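Local structure of Lpg0393 helical bundle domain-containing protein (Legionella pneumophila subsp. pneumophila str. Philadelphia 1, 4R0G) at residues A[211-214]-A[215-219]. The protein probably acts as a guanine-nucleotide exchange factor for the small GTPases Rab5, Rab21 and Rab22 through a VPS9-like domain. Residues are numbered along the deposited sequence; the frame is centred on the assembly and turned at random.
Sequences TELT and QDVHD
Thr-214 O takes two backbone hydrogen bonds from the first turn of helix 215-229. The longer one, from His-218 N at 3.1 Å, is also the straighter: its N-H···O angle is 165° and it arrives almost in line with the carbonyl bond. Val-217 N is nearer, 2.8 Å from Thr-214 O, but it sits well above the carbonyl plane and its N-H···O angle is a bent 132°.

Van der Waals contacts run beside these bonds. The apolar side chains of Leu-213 and Val-217 meet at about a right angle, CD2 of the leucine lying 3.7 Å from CG1 of the valine. With CG1 anti to the backbone N (chi1 175°), the other valine methyl, CG2, is left beside that N and touches Glu-212 O and Thr-214 OG1, each 3.6 Å away. The imidazole of the exposed His-218 reaches back obliquely to the incoming chain, with NE2 3.5 Å from Leu-213 CB. Leu-213 also rests on Ser-167 and Leu-171 of helix 155-183.

Thr-214 occupies the N-cap position, yet its OG1 does not cap the helix; the two hydrogen bonds across this junction both end on its main-chain carbonyl. This is the start of an alpha-helix entered from the loop after helix 193-208, within the helical bundle domain.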
loop_
_atom_site.group_PDB
_atom_site.type_symbol
_atom_site.label_atom_id
_atom_site.label_comp_id
_atom_site.label_asym_id
_atom_site.label_seq_id
_atom_site.Cartn_x
_atom_site.Cartn_y
_atom_site.Cartn_z
ATOM N N THR A 211 -4.373 16.973 -8.509
ATOM C CA THR A 211 -3.358 16.960 -7.448
ATOM C C THR A 211 -3.836 17.393 -6.051
ATOM O O THR A 211 -3.084 17.311 -5.075
ATOM C CB THR A 211 -2.095 17.756 -7.877
ATOM O OG1 THR A 211 -2.427 19.137 -8.090
ATOM C CG2 THR A 211 -1.544 17.182 -9.165
ATOM N N GLU A 212 -5.078 17.854 -5.961
ATOM C CA GLU A 212 -5.675 18.222 -4.675
ATOM C C GLU A 212 -7.203 18.255 -4.758
ATOM O O GLU A 212 -7.776 18.345 -5.840
ATOM C CB GLU A 212 -5.119 19.553 -4.162
ATOM C CG GLU A 212 -5.227 20.718 -5.154
ATOM C CD GLU A 212 -4.447 21.963 -4.712
ATOM O OE1 GLU A 212 -3.477 21.826 -3.925
ATOM O OE2 GLU A 212 -4.803 23.074 -5.168
ATOM N N LEU A 213 -7.883 18.172 -3.623
ATOM C CA LEU A 213 -9.331 18.224 -3.699
ATOM C C LEU A 213 -9.808 19.678 -3.517
ATOM O O LEU A 213 -9.899 20.202 -2.394
ATOM C CB LEU A 213 -9.938 17.315 -2.630
ATOM C CG LEU A 213 -9.472 15.857 -2.687
ATOM C CD1 LEU A 213 -9.952 15.064 -1.494
ATOM C CD2 LEU A 213 -9.943 15.175 -3.970
ATOM N N THR A 214 -10.199 20.293 -4.629
ATOM C CA THR A 214 -10.602 21.677 -4.597
ATOM C C THR A 214 -12.088 21.651 -4.849
ATOM O O THR A 214 -12.649 20.574 -5.072
ATOM C CB THR A 214 -9.839 22.511 -5.642
ATOM O OG1 THR A 214 -10.114 22.018 -6.961
ATOM C CG2 THR A 214 -8.342 22.424 -5.369
ATOM N N GLN A 215 -12.718 22.823 -4.816
ATOM C CA GLN A 215 -14.160 22.889 -4.910
ATOM C C GLN A 215 -14.634 22.170 -6.164
ATOM O O GLN A 215 -15.566 21.362 -6.116
ATOM C CB GLN A 215 -14.649 24.335 -4.869
ATOM C CG GLN A 215 -16.166 24.460 -4.768
ATOM C CD GLN A 215 -16.751 23.578 -3.673
ATOM O OE1 GLN A 215 -16.202 23.487 -2.570
ATOM N NE2 GLN A 215 -17.862 22.913 -3.980
ATOM N N ASP A 216 -13.943 22.432 -7.268
ATOM C CA ASP A 216 -14.243 21.800 -8.549
ATOM C C ASP A 216 -14.235 20.286 -8.450
ATOM O O ASP A 216 -15.043 19.602 -9.074
ATOM C CB ASP A 216 -13.180 22.180 -9.582
ATOM C CG ASP A 216 -13.035 23.667 -9.762
ATOM O OD1 ASP A 216 -14.070 24.385 -9.777
ATOM O OD2 ASP A 216 -11.869 24.101 -9.904
ATOM N N VAL A 217 -13.293 19.759 -7.685
ATOM C CA VAL A 217 -13.082 18.336 -7.705
ATOM C C VAL A 217 -14.215 17.673 -6.962
ATOM O O VAL A 217 -14.893 16.766 -7.477
ATOM C CB VAL A 217 -11.731 17.993 -7.105
ATOM C CG1 VAL A 217 -11.548 16.466 -7.004
ATOM C CG2 VAL A 217 -10.667 18.608 -7.964
ATOM N N HIS A 218 -14.444 18.174 -5.757
ATOM C CA HIS A 218 -15.579 17.750 -4.971
ATOM C C HIS A 218 -16.854 17.817 -5.811
ATOM O O HIS A 218 -17.640 16.888 -5.841
ATOM C CB HIS A 218 -15.665 18.597 -3.708
ATOM C CG HIS A 218 -14.719 18.157 -2.641
ATOM N ND1 HIS A 218 -14.891 16.985 -1.928
ATOM C CD2 HIS A 218 -13.570 18.715 -2.174
ATOM C CE1 HIS A 218 -13.901 16.851 -1.065
ATOM N NE2 HIS A 218 -13.084 17.880 -1.199
ATOM N N ASP A 219 -17.030 18.894 -6.543
ATOM C CA ASP A 219 -18.204 18.987 -7.371
ATOM C C ASP A 219 -18.255 17.951 -8.515
ATOM O O ASP A 219 -19.314 17.354 -8.699
ATOM C CB ASP A 219 -18.433 20.427 -7.869
ATOM C CG ASP A 219 -18.383 21.471 -6.739
ATOM O OD1 ASP A 219 -18.550 21.087 -5.557
ATOM O OD2 ASP A 219 -18.159 22.676 -7.042
#